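PDB 6T0Q: lectin from Pleurotus ostreatus, which binds galactose-type sugars, including N-acetyl-D-galactosamine, probably through two calcium-bearing modules that resemble carbohydrate-binding modules. Local coordinates for residues A14-T19 with H134-T139; K150-A155 with N169-A174; S204-G209 with K334-F339; Y242-N247 with D261-P266. All coordinates share one frame; numbering follows the deposited sequence.

In the fold
Interaction 4 is the buried contact of the set: a tyrosine hydroxyl meets a carboxylate and a second tyrosine hydroxyl, and aliphatic side chains meet between two facing sheets. Interaction 3 lies on the surface and reaches the same seven-stranded sheet, where an extended lysine bonds one loop carbonyl and reaches another through water. Interaction 1, also at the surface, ties the N-terminal segment to a hairpin turn through a backbone hydrogen bond to a turn carbonyl and touches interaction 4, I18 CG2 lying 3.9 Å from P266 O. Interaction 2, partly buried, belongs to the edge of another sheet, its centre about 55 Å from that of interaction 3; it joins backbone bonding to a leucine–tryptophan CH-pi contact.

Interaction 1: A14-T19 with H134-T139; sequences ATCKIT and HFSDGT
T19 and I18 converge on one acceptor, the carbonyl oxygen of S136. The hydrogen bond from T19 N to S136 O is 2.9 Å long but bent at the hydrogen (133°). The hydroxyl T19 OG1 adds a weak bond to the same oxygen, and the CA-H of I18 approaches it at 3.5 Å from CA to S136 O. One carbonyl thus collects donors of falling strength.

The van der Waals contacts gather round the side chain of S136. Its OG packs 3.5 Å from C16 CB, and its CB lies 3.6 Å from K17 O. A chi1 of 51° sets OG between the backbone N and the carbonyl carbon, and OG also makes a weak hydrogen bond to C66 N. Serine suits this buried place, being small enough for the close backbones yet polar at its tip. Threonine suits position 19 because its hydroxyl can add the weak bond to S136 O while OG1 packs 3.5 Å from D137 CA.

Within the second segment, D137 OD1 accepts from T139 N at 3.0 Å, an Asx turn met from above the carboxylate plane, and from T139 OG1 at 2.7 Å through the syn lone pair. This double grip would help hold the type I turn F135–G138, whose glycine adopts a positive phi.

C16 is covalently fixed through its disulfide with C66, just before strand 67-76, while F328 of the second subunit packs against T15 and K17. The turn links strand 126-135 to its antiparallel partner 140-144; the segment 14-19, which leads toward strand 23-24, runs over the end of that hairpin, where S136 touches V68 of strand 67-76.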
loop_
_atom_site.group_PDB
_atom_site.type_symbol
_atom_site.label_atom_id
_atom_site.label_comp_id
_atom_site.label_asym_id
_atom_site.label_seq_id
_atom_site.Cartn_x
_atom_site.Cartn_y
_atom_site.Cartn_z
ATOM N N ALA A 14 -7.384 -15.254 19.952
ATOM C CA ALA A 14 -7.156 -13.893 20.422
ATOM C C ALA A 14 -7.914 -12.872 19.572
ATOM O O ALA A 14 -8.437 -11.890 20.096
ATOM C CB ALA A 14 -5.665 -13.579 20.430
ATOM N N THR A 15 -7.975 -13.114 18.263
ATOM C CA THR A 15 -8.626 -12.220 17.315
ATOM C C THR A 15 -9.843 -12.894 16.687
ATOM O O THR A 15 -9.946 -14.124 16.639
ATOM C CB THR A 15 -7.649 -11.780 16.218
ATOM O OG1 THR A 15 -8.319 -10.908 15.300
ATOM C CG2 THR A 15 -7.109 -12.988 15.464
ATOM N N CYS A 16 -10.773 -12.065 16.204
ATOM C CA CYS A 16 -12.007 -12.529 15.583
ATOM C C CYS A 16 -12.077 -12.103 14.121
ATOM O O CYS A 16 -11.577 -11.042 13.734
ATOM C CB CYS A 16 -13.257 -11.980 16.286
ATOM S SG CYS A 16 -13.475 -12.356 18.040
ATOM N N LYS A 17 -12.727 -12.941 13.322
ATOM C CA LYS A 17 -13.092 -12.583 11.958
ATOM C C LYS A 17 -14.127 -11.462 11.975
ATOM O O LYS A 17 -15.099 -11.517 12.734
ATOM C CB LYS A 17 -13.648 -13.816 11.245
ATOM C CG LYS A 17 -14.389 -13.542 9.960
ATOM C CD LYS A 17 -13.466 -13.616 8.776
ATOM C CE LYS A 17 -14.242 -13.960 7.520
ATOM N NZ LYS A 17 -13.402 -13.807 6.308
ATOM N N ILE A 18 -13.927 -10.439 11.147
ATOM C CA ILE A 18 -14.844 -9.304 11.108
ATOM C C ILE A 18 -15.889 -9.568 10.033
ATOM O O ILE A 18 -15.598 -9.509 8.838
ATOM C CB ILE A 18 -14.106 -7.985 10.860
ATOM C CG1 ILE A 18 -13.172 -7.698 12.033
ATOM C CG2 ILE A 18 -15.108 -6.847 10.684
ATOM C CD1 ILE A 18 -12.369 -6.442 11.866
ATOM N N THR A 19 -17.108 -9.879 10.459
ATOM C CA THR A 19 -18.222 -10.022 9.537
ATOM C C THR A 19 -19.056 -8.749 9.425
ATOM O O THR A 19 -19.947 -8.683 8.574
ATOM C CB THR A 19 -19.114 -11.202 9.962
ATOM O OG1 THR A 19 -19.589 -10.987 11.294
ATOM C CG2 THR A 19 -18.336 -12.527 9.919
ATOM N N HIS A 134 -18.154 -0.931 18.743
ATOM C CA HIS A 134 -18.599 -1.788 17.652
ATOM C C HIS A 134 -17.813 -3.090 17.687
ATOM O O HIS A 134 -16.587 -3.071 17.842
ATOM C CB HIS A 134 -18.425 -1.079 16.315
ATOM C CG HIS A 134 -19.138 0.232 16.263
ATOM N ND1 HIS A 134 -20.494 0.328 16.036
ATOM C CD2 HIS A 134 -18.699 1.495 16.472
ATOM C CE1 HIS A 134 -20.854 1.598 16.077
ATOM N NE2 HIS A 134 -19.784 2.327 16.340
ATOM N N PHE A 135 -18.523 -4.211 17.565
ATOM C CA PHE A 135 -17.941 -5.540 17.683
ATOM C C PHE A 135 -17.757 -6.184 16.307
ATOM O O PHE A 135 -18.316 -5.740 15.301
ATOM C CB PHE A 135 -18.820 -6.421 18.575
ATOM C CG PHE A 135 -18.966 -5.901 19.980
ATOM C CD1 PHE A 135 -17.921 -6.015 20.888
ATOM C CD2 PHE A 135 -20.144 -5.300 20.395
ATOM C CE1 PHE A 135 -18.044 -5.537 22.179
ATOM C CE2 PHE A 135 -20.278 -4.822 21.696
ATOM C CZ PHE A 135 -19.229 -4.936 22.581
ATOM N N SER A 136 -16.960 -7.257 16.279
ATOM C CA SER A 136 -16.594 -7.903 15.019
ATOM C C SER A 136 -17.792 -8.488 14.275
ATOM O O SER A 136 -17.716 -8.665 13.055
ATOM C CB SER A 136 -15.565 -9.004 15.282
ATOM O OG SER A 136 -16.014 -9.871 16.307
ATOM N N ASP A 137 -18.900 -8.765 14.960
ATOM C CA ASP A 137 -20.062 -9.370 14.319
ATOM C C ASP A 137 -21.092 -8.345 13.864
ATOM O O ASP A 137 -22.188 -8.729 13.449
ATOM C CB ASP A 137 -20.722 -10.396 15.255
ATOM C CG ASP A 137 -21.286 -9.768 16.532
ATOM O OD1 ASP A 137 -21.127 -8.544 16.739
ATOM O OD2 ASP A 137 -21.887 -10.508 17.335
ATOM N N GLY A 138 -20.772 -7.056 13.914
ATOM C CA GLY A 138 -21.723 -6.057 13.484
ATOM C C GLY A 138 -22.644 -5.537 14.567
ATOM O O GLY A 138 -23.418 -4.612 14.301
ATOM N N THR A 139 -22.590 -6.087 15.774
ATOM C CA THR A 139 -23.361 -5.513 16.869
ATOM C C THR A 139 -22.570 -4.379 17.531
ATOM O O THR A 139 -21.402 -4.137 17.225
ATOM C CB THR A 139 -23.726 -6.585 17.894
ATOM O OG1 THR A 139 -22.536 -7.089 18.514
ATOM C CG2 THR A 139 -24.484 -7.750 17.225
#

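Interaction 2: K150-A155 with N169-A174; sequences KTLRAA and NWPSAA
L152 lies over one face of the W170 indole, the two side chains crossing at about a right angle. L152 CG stands 3.6 Å above the ring plane, over its centre, and CD2 lies 3.6 Å from the centroid of the five-membered ring, 8° off its normal, a CH-pi contact. The other methyl, CD1, lies over the CE2–CZ2 side of the six-membered ring, 3.8 Å from W170 CZ2. Leucine's fork suits this place, spreading CD2 over the five-membered ring and CD1 over the rim of the other. CD2 also touches P171 CD at 4.0 Å.

K150 crosses W170 obliquely, its CB against W170 CB. Its chain bends at chi2 (-48°), turning CD toward W170 O, and a further bend at chi4 helps bring NZ to that oxygen in a 2.9 Å hydrogen bond. The long flexible side chain lets the ammonium collect D167 O as well.

T151 turns the other way. With OG1 anti to the backbone N, the hydroxyl bonds to P54 O of strand 51-60, while CG2 packs 3.7 Å from A173 CA. In the backbone, T151 N donates to P171 O at 3.0 Å, one of the bonds flanking the single bridge of K150 with S172; the other joins A173 to W149.

The chemistry implies a loop held to the edge strand 150-151 by two kinds of force, carbonyls satisfied by a lysine and a backbone amide beside an indole face shielded by leucine.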
loop_
_atom_site.group_PDB
_atom_site.type_symbol
_atom_site.label_atom_id
_atom_site.label_comp_id
_atom_site.label_asym_id
_atom_site.label_seq_id
_atom_site.Cartn_x
_atom_site.Cartn_y
_atom_site.Cartn_z
ATOM N N LYS A 150 -13.156 4.023 38.532
ATOM C CA LYS A 150 -12.289 4.291 39.670
ATOM C C LYS A 150 -11.710 5.699 39.576
ATOM O O LYS A 150 -11.508 6.233 38.484
ATOM C CB LYS A 150 -11.150 3.263 39.746
ATOM C CG LYS A 150 -11.610 1.832 40.080
ATOM C CD LYS A 150 -12.557 1.824 41.277
ATOM C CE LYS A 150 -12.707 0.414 41.887
ATOM N NZ LYS A 150 -11.440 -0.104 42.502
ATOM N N THR A 151 -11.440 6.295 40.736
ATOM C CA THR A 151 -10.848 7.624 40.793
ATOM C C THR A 151 -9.894 7.692 41.980
ATOM O O THR A 151 -9.678 6.700 42.687
ATOM C CB THR A 151 -11.935 8.709 40.885
ATOM O OG1 THR A 151 -11.339 10.004 40.742
ATOM C CG2 THR A 151 -12.650 8.648 42.220
ATOM N N LEU A 152 -9.311 8.873 42.193
ATOM C CA LEU A 152 -8.533 9.156 43.395
ATOM C C LEU A 152 -8.844 10.567 43.864
ATOM O O LEU A 152 -9.128 11.450 43.056
ATOM C CB LEU A 152 -7.016 9.051 43.162
ATOM C CG LEU A 152 -6.343 7.712 42.879
ATOM C CD1 LEU A 152 -4.871 7.968 42.601
ATOM C CD2 LEU A 152 -6.505 6.754 44.043
ATOM N N ARG A 153 -8.770 10.779 45.175
ATOM C CA ARG A 153 -8.882 12.128 45.731
ATOM C C ARG A 153 -7.531 12.828 45.739
ATOM O O ARG A 153 -7.084 13.332 46.767
ATOM C CB ARG A 153 -9.463 12.076 47.140
ATOM C CG ARG A 153 -10.839 11.469 47.237
ATOM C CD ARG A 153 -11.401 11.637 48.644
ATOM N NE ARG A 153 -12.771 11.157 48.741
ATOM C CZ ARG A 153 -13.703 11.721 49.502
ATOM N NH1 ARG A 153 -13.413 12.792 50.229
ATOM N NH2 ARG A 153 -14.925 11.215 49.533
ATOM N N ALA A 154 -6.873 12.860 44.585
ATOM C CA ALA A 154 -5.521 13.387 44.465
ATOM C C ALA A 154 -5.231 13.568 42.984
ATOM O O ALA A 154 -5.953 13.048 42.128
ATOM C CB ALA A 154 -4.497 12.453 45.129
ATOM N N ALA A 155 -4.177 14.326 42.688
ATOM C CA ALA A 155 -3.778 14.525 41.305
ATOM C C ALA A 155 -3.498 13.174 40.643
ATOM O O ALA A 155 -3.130 12.210 41.318
ATOM C CB ALA A 155 -2.539 15.415 41.227
ATOM N N ASN A 169 -7.357 -0.921 44.323
ATOM C CA ASN A 169 -7.615 -0.290 45.611
ATOM C C ASN A 169 -8.077 1.159 45.493
ATOM O O ASN A 169 -8.274 1.810 46.522
ATOM C CB ASN A 169 -6.368 -0.366 46.496
ATOM C CG ASN A 169 -6.081 -1.783 46.971
ATOM O OD1 ASN A 169 -6.996 -2.533 47.327
ATOM N ND2 ASN A 169 -4.809 -2.161 46.967
ATOM N N TRP A 170 -8.260 1.674 44.278
ATOM C CA TRP A 170 -8.817 3.012 44.119
ATOM C C TRP A 170 -10.283 3.036 44.549
ATOM O O TRP A 170 -11.015 2.066 44.337
ATOM C CB TRP A 170 -8.738 3.472 42.666
ATOM C CG TRP A 170 -7.380 3.780 42.142
ATOM C CD1 TRP A 170 -6.185 3.312 42.609
ATOM C CD2 TRP A 170 -7.075 4.630 41.026
ATOM N NE1 TRP A 170 -5.154 3.823 41.849
ATOM C CE2 TRP A 170 -5.676 4.632 40.873
ATOM C CE3 TRP A 170 -7.854 5.390 40.140
ATOM C CZ2 TRP A 170 -5.035 5.365 39.871
ATOM C CZ3 TRP A 170 -7.217 6.121 39.146
ATOM C CH2 TRP A 170 -5.820 6.101 39.019
ATOM N N PRO A 171 -10.752 4.151 45.107
ATOM C CA PRO A 171 -12.182 4.270 45.409
ATOM C C PRO A 171 -13.007 4.446 44.138
ATOM O O PRO A 171 -12.489 4.772 43.068
ATOM C CB PRO A 171 -12.250 5.520 46.293
ATOM C CG PRO A 171 -11.100 6.358 45.815
ATOM C CD PRO A 171 -10.001 5.357 45.498
ATOM N N SER A 172 -14.310 4.211 44.283
ATOM C CA SER A 172 -15.266 4.402 43.196
ATOM C C SER A 172 -15.509 5.882 42.928
ATOM O O SER A 172 -15.600 6.691 43.856
ATOM C CB SER A 172 -16.599 3.742 43.543
ATOM O OG SER A 172 -16.432 2.391 43.896
ATOM N N ALA A 173 -15.640 6.233 41.650
ATOM C CA ALA A 173 -16.093 7.573 41.294
ATOM C C ALA A 173 -17.477 7.842 41.889
ATOM O O ALA A 173 -18.261 6.921 42.134
ATOM C CB ALA A 173 -16.126 7.731 39.764
ATOM N N ALA A 174 -17.783 9.118 42.128
ATOM C CA ALA A 174 -19.066 9.514 42.701
ATOM C C ALA A 174 -19.896 10.238 41.647
ATOM O O ALA A 174 -19.440 11.226 41.054
ATOM C CB ALA A 174 -18.880 10.400 43.939
#

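Interaction 3: S204-G209 with K334-F339; sequences SDNVNG and KIIGAF
The carboxamide of N206 carries a methyl over one face: I336 CD1 stands almost directly above its carbon, 3.6 Å from N206 CG and 3.7 Å from N206 ND2. The two side chains cross at about a right angle, and the terminal methyl CD1 does the touching. N206 has CG anti to the backbone N (chi1 -168°). Asparagine suits the place because its amide can offer a flat surface to a hydrocarbon and a polar N-H, on ND2, for a weak hydrogen bond to A286 O.

I336 belongs to strand 331-338, next to the edge strand 199-202 in the seven-stranded sheet of the second half of the chain. Here I336 and G337 both face W200, a classic beta bulge that interrupts the regular pairing. The loop after strand 199-202 folds back on the neighbour of the strand it leaves. The N206 side chain is about 8 Å from the bound calcium ion, near its ligands N281 and P285.

K334 supplies the polar half. Its side chain is fully extended, carrying NZ to N206 O for a 2.7 Å hydrogen bond, with the donor tilted 18° from the carbonyl plane. Along the way K334 CD passes 4.0 Å from S204 CA, and V207 CG1 packs 3.6 Å from NZ. A water completes the grip, accepting from K334 NZ at 3.0 Å and donating to S204 O at 2.7 Å. Lysine suits the position because its long chain can pass S204 and still bring an ammonium group to both N206 O and the water. The hydroxyl of S204 turns elsewhere, to E331 OE1.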
loop_
_atom_site.group_PDB
_atom_site.type_symbol
_atom_site.label_atom_id
_atom_site.label_comp_id
_atom_site.label_asym_id
_atom_site.label_seq_id
_atom_site.Cartn_x
_atom_site.Cartn_y
_atom_site.Cartn_z
ATOM N N SER A 204 -13.000 19.582 -13.691
ATOM C CA SER A 204 -12.616 20.936 -14.065
ATOM C C SER A 204 -13.529 21.559 -15.121
ATOM O O SER A 204 -13.294 22.708 -15.504
ATOM C CB SER A 204 -11.158 20.952 -14.543
ATOM O OG SER A 204 -10.976 20.066 -15.628
ATOM N N ASP A 205 -14.566 20.851 -15.587
ATOM C CA ASP A 205 -15.612 21.479 -16.393
ATOM C C ASP A 205 -16.596 22.281 -15.549
ATOM O O ASP A 205 -17.529 22.871 -16.099
ATOM C CB ASP A 205 -16.372 20.426 -17.216
ATOM C CG ASP A 205 -16.959 19.308 -16.358
ATOM O OD1 ASP A 205 -16.701 19.273 -15.133
ATOM O OD2 ASP A 205 -17.685 18.455 -16.911
ATOM N N ASN A 206 -16.426 22.300 -14.229
ATOM C CA ASN A 206 -17.237 23.132 -13.342
ATOM C C ASN A 206 -16.620 24.527 -13.348
ATOM O O ASN A 206 -15.595 24.767 -12.704
ATOM C CB ASN A 206 -17.266 22.526 -11.938
ATOM C CG ASN A 206 -18.301 23.165 -11.028
ATOM O OD1 ASN A 206 -18.533 24.364 -11.084
ATOM N ND2 ASN A 206 -18.920 22.353 -10.161
ATOM N N VAL A 207 -17.228 25.451 -14.097
ATOM C CA VAL A 207 -16.706 26.804 -14.255
ATOM C C VAL A 207 -17.857 27.798 -14.175
ATOM O O VAL A 207 -18.996 27.492 -14.541
ATOM C CB VAL A 207 -15.940 26.991 -15.585
ATOM C CG1 VAL A 207 -14.649 26.193 -15.585
ATOM C CG2 VAL A 207 -16.814 26.598 -16.768
ATOM N N ASN A 208 -17.548 28.999 -13.681
ATOM C CA ASN A 208 -18.504 30.107 -13.632
ATOM C C ASN A 208 -19.752 29.755 -12.829
ATOM O O ASN A 208 -20.834 30.292 -13.084
ATOM C CB ASN A 208 -18.888 30.565 -15.045
ATOM C CG ASN A 208 -17.675 30.914 -15.893
ATOM O OD1 ASN A 208 -16.802 31.672 -15.466
ATOM N ND2 ASN A 208 -17.606 30.344 -17.091
ATOM N N GLY A 209 -19.616 28.851 -11.859
ATOM C CA GLY A 209 -20.719 28.520 -10.975
ATOM C C GLY A 209 -21.688 27.484 -11.496
ATOM O O GLY A 209 -22.791 27.354 -10.958
ATOM N N LYS A 334 -10.945 19.545 -8.955
ATOM C CA LYS A 334 -10.968 20.999 -8.839
ATOM C C LYS A 334 -11.712 21.399 -7.572
ATOM O O LYS A 334 -12.829 20.930 -7.326
ATOM C CB LYS A 334 -11.648 21.632 -10.053
ATOM C CG LYS A 334 -11.758 23.159 -9.986
ATOM C CD LYS A 334 -12.431 23.717 -11.228
ATOM C CE LYS A 334 -12.592 25.241 -11.130
ATOM N NZ LYS A 334 -13.165 25.818 -12.377
ATOM N N ILE A 335 -11.096 22.261 -6.774
ATOM C CA ILE A 335 -11.775 22.820 -5.608
ATOM C C ILE A 335 -12.743 23.893 -6.087
ATOM O O ILE A 335 -12.337 24.885 -6.697
ATOM C CB ILE A 335 -10.772 23.384 -4.593
ATOM C CG1 ILE A 335 -10.090 22.228 -3.850
ATOM C CG2 ILE A 335 -11.476 24.291 -3.586
ATOM C CD1 ILE A 335 -9.003 22.674 -2.889
ATOM N N ILE A 336 -14.036 23.664 -5.861
ATOM C CA ILE A 336 -15.038 24.671 -6.187
ATOM C C ILE A 336 -15.082 25.737 -5.102
ATOM O O ILE A 336 -15.191 26.933 -5.394
ATOM C CB ILE A 336 -16.410 23.999 -6.391
ATOM C CG1 ILE A 336 -16.284 22.808 -7.349
ATOM C CG2 ILE A 336 -17.449 25.021 -6.880
ATOM C CD1 ILE A 336 -15.609 23.133 -8.708
ATOM N N GLY A 337 -14.983 25.321 -3.840
ATOM C CA GLY A 337 -14.906 26.259 -2.729
ATOM C C GLY A 337 -14.776 25.492 -1.424
ATOM O O GLY A 337 -15.084 24.299 -1.347
ATOM N N ALA A 338 -14.288 26.195 -0.404
ATOM C CA ALA A 338 -14.282 25.592 0.926
ATOM C C ALA A 338 -15.714 25.482 1.438
ATOM O O ALA A 338 -16.599 26.227 1.015
ATOM C CB ALA A 338 -13.445 26.422 1.901
ATOM N N PHE A 339 -15.944 24.549 2.361
ATOM C CA PHE A 339 -17.280 24.417 2.937
ATOM C C PHE A 339 -17.742 25.759 3.478
ATOM O O PHE A 339 -16.998 26.440 4.186
ATOM C CB PHE A 339 -17.312 23.386 4.064
ATOM C CG PHE A 339 -18.659 23.292 4.730
ATOM C CD1 PHE A 339 -19.750 22.788 4.030
ATOM C CD2 PHE A 339 -18.850 23.746 6.028
ATOM C CE1 PHE A 339 -21.008 22.711 4.621
ATOM C CE2 PHE A 339 -20.105 23.668 6.632
ATOM C CZ PHE A 339 -21.185 23.152 5.922
HETATM O O HOH W 1 -11.704 24.682 -14.729
#

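Interaction 4: Y242-N247 with D261-P266; sequences YTLYVN and DAYTIP
Strands 242-246 and 261-265 face each other across the interior of a two-sheet sandwich, where Y242, L244 and V246 meet D261, Y263 and I265. The strand axes run nearly parallel, 16° apart and 10.1 Å from each other, a separation filled by side chains rather than backbone bonds.

At one end the tip of Y242 lies between two polar groups. Y242 OH donates to D261 OD2 at 2.6 Å, reaching the oxygen on its anti side and 15° out of the carboxylate plane. The Y242 ring, with D261 OD2 at its edge, is turned 46° from the carboxylate. Y242 and Y263 come tip to tip, with 2.8 Å between Y242 OH and Y263 OH. Y242 OH lies at the edge of the Y263 ring. Tyrosine suits both places: both rings span the gap, Y242 OH reaches D261 OD2, whose negative charge would probably strengthen the bond, and Y263 OH meets Y242 OH. A glycerol, probably from the crystallisation liquor, hydrogen-bonds to Y263 OH.

Further along, the contact turns hydrocarbon. L244, its CG anti to the backbone N, and Y263 slide past each other in opposite directions, L244 CD2 resting 4.0 Å from Y263 CD2. V246 and I265 point tip to tip, with V246 CG1 to I265 CG2 also 4.0 Å. These two are beta-branched and bulky close to the backbone, whereas L244 reaches the ring with a delta methyl.

T243 points away from this interior and the outward Y245 stacks edge-to-face with F320, a glycan-pocket residue. Such inward-outward alternation, with apolar side chains packed between antiparallel sheets, is typical of a beta sandwich.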
loop_
_atom_site.group_PDB
_atom_site.type_symbol
_atom_site.label_atom_id
_atom_site.label_comp_id
_atom_site.label_asym_id
_atom_site.label_seq_id
_atom_site.Cartn_x
_atom_site.Cartn_y
_atom_site.Cartn_z
ATOM N N TYR A 242 -24.883 11.295 -5.153
ATOM C CA TYR A 242 -23.624 10.556 -5.162
ATOM C C TYR A 242 -23.906 9.092 -4.869
ATOM O O TYR A 242 -24.918 8.743 -4.257
ATOM C CB TYR A 242 -22.628 11.082 -4.110
ATOM C CG TYR A 242 -23.085 10.713 -2.718
ATOM C CD1 TYR A 242 -22.713 9.507 -2.136
ATOM C CD2 TYR A 242 -23.947 11.543 -2.011
ATOM C CE1 TYR A 242 -23.178 9.141 -0.880
ATOM C CE2 TYR A 242 -24.406 11.196 -0.746
ATOM C CZ TYR A 242 -24.019 9.993 -0.191
ATOM O OH TYR A 242 -24.481 9.631 1.053
ATOM N N THR A 243 -22.971 8.242 -5.280
ATOM C CA THR A 243 -22.848 6.892 -4.756
ATOM C C THR A 243 -21.416 6.714 -4.277
ATOM O O THR A 243 -20.472 7.098 -4.977
ATOM C CB THR A 243 -23.203 5.831 -5.806
ATOM O OG1 THR A 243 -24.561 6.017 -6.221
ATOM C CG2 THR A 243 -23.067 4.435 -5.211
ATOM N N LEU A 244 -21.260 6.133 -3.092
ATOM C CA LEU A 244 -19.975 6.012 -2.422
ATOM C C LEU A 244 -19.569 4.549 -2.360
ATOM O O LEU A 244 -20.392 3.696 -2.007
ATOM C CB LEU A 244 -20.050 6.581 -1.007
ATOM C CG LEU A 244 -18.833 6.341 -0.111
ATOM C CD1 LEU A 244 -17.635 7.159 -0.611
ATOM C CD2 LEU A 244 -19.186 6.694 1.330
ATOM N N TYR A 245 -18.298 4.278 -2.673
ATOM C CA TYR A 245 -17.704 2.946 -2.632
ATOM C C TYR A 245 -16.428 2.967 -1.799
ATOM O O TYR A 245 -15.710 3.972 -1.762
ATOM C CB TYR A 245 -17.351 2.440 -4.047
ATOM C CG TYR A 245 -18.502 2.471 -5.027
ATOM C CD1 TYR A 245 -18.864 3.652 -5.666
ATOM C CD2 TYR A 245 -19.222 1.314 -5.318
ATOM C CE1 TYR A 245 -19.916 3.687 -6.564
ATOM C CE2 TYR A 245 -20.274 1.335 -6.214
ATOM C CZ TYR A 245 -20.620 2.525 -6.833
ATOM O OH TYR A 245 -21.668 2.554 -7.725
ATOM N N VAL A 246 -16.128 1.842 -1.147
ATOM C CA VAL A 246 -14.837 1.642 -0.493
ATOM C C VAL A 246 -14.301 0.278 -0.917
ATOM O O VAL A 246 -14.994 -0.738 -0.786
ATOM C CB VAL A 246 -14.917 1.765 1.046
ATOM C CG1 VAL A 246 -15.781 0.689 1.653
ATOM C CG2 VAL A 246 -13.524 1.707 1.655
ATOM N N ASN A 247 -13.086 0.270 -1.468
ATOM C CA ASN A 247 -12.469 -0.940 -2.021
ATOM C C ASN A 247 -13.418 -1.677 -2.965
ATOM O O ASN A 247 -13.491 -2.907 -2.975
ATOM C CB ASN A 247 -11.982 -1.851 -0.900
ATOM C CG ASN A 247 -10.963 -1.164 -0.028
ATOM O OD1 ASN A 247 -10.133 -0.403 -0.529
ATOM N ND2 ASN A 247 -11.039 -1.392 1.286
ATOM N N ASP A 261 -24.956 12.654 4.710
ATOM C CA ASP A 261 -25.039 11.261 5.137
ATOM C C ASP A 261 -23.733 10.834 5.791
ATOM O O ASP A 261 -22.656 11.231 5.345
ATOM C CB ASP A 261 -25.333 10.355 3.947
ATOM C CG ASP A 261 -26.575 10.784 3.203
ATOM O OD1 ASP A 261 -27.587 11.040 3.886
ATOM O OD2 ASP A 261 -26.524 10.916 1.958
ATOM N N ALA A 262 -23.832 10.004 6.833
ATOM C CA ALA A 262 -22.668 9.465 7.527
ATOM C C ALA A 262 -22.700 7.945 7.502
ATOM O O ALA A 262 -23.769 7.332 7.628
ATOM C CB ALA A 262 -22.589 9.966 8.981
ATOM N N TYR A 263 -21.518 7.343 7.349
ATOM C CA TYR A 263 -21.370 5.902 7.234
ATOM C C TYR A 263 -20.217 5.423 8.102
ATOM O O TYR A 263 -19.230 6.137 8.298
ATOM C CB TYR A 263 -21.099 5.466 5.789
ATOM C CG TYR A 263 -22.156 5.920 4.819
ATOM C CD1 TYR A 263 -23.303 5.160 4.615
ATOM C CD2 TYR A 263 -22.009 7.107 4.102
ATOM C CE1 TYR A 263 -24.289 5.572 3.725
ATOM C CE2 TYR A 263 -22.986 7.524 3.204
ATOM C CZ TYR A 263 -24.120 6.747 3.022
ATOM O OH TYR A 263 -25.091 7.154 2.139
ATOM N N THR A 264 -20.343 4.190 8.590
ATOM C CA THR A 264 -19.270 3.506 9.302
ATOM C C THR A 264 -18.743 2.373 8.430
ATOM O O THR A 264 -19.529 1.599 7.877
ATOM C CB THR A 264 -19.772 2.960 10.645
ATOM O OG1 THR A 264 -20.035 4.055 11.531
ATOM C CG2 THR A 264 -18.739 2.009 11.280
ATOM N N ILE A 265 -17.422 2.294 8.294
ATOM C CA ILE A 265 -16.757 1.220 7.557
ATOM C C ILE A 265 -15.980 0.426 8.595
ATOM O O ILE A 265 -14.870 0.828 8.966
ATOM C CB ILE A 265 -15.807 1.754 6.468
ATOM C CG1 ILE A 265 -16.445 2.895 5.666
ATOM C CG2 ILE A 265 -15.278 0.590 5.593
ATOM C CD1 ILE A 265 -17.666 2.515 4.914
ATOM N N PRO A 266 -16.521 -0.674 9.115
ATOM C CA PRO A 266 -15.873 -1.380 10.229
ATOM C C PRO A 266 -14.852 -2.415 9.794
ATOM O O PRO A 266 -14.255 -3.066 10.659
ATOM C CB PRO A 266 -17.067 -2.065 10.913
ATOM C CG PRO A 266 -17.954 -2.437 9.747
ATOM C CD PRO A 266 -17.787 -1.313 8.715
#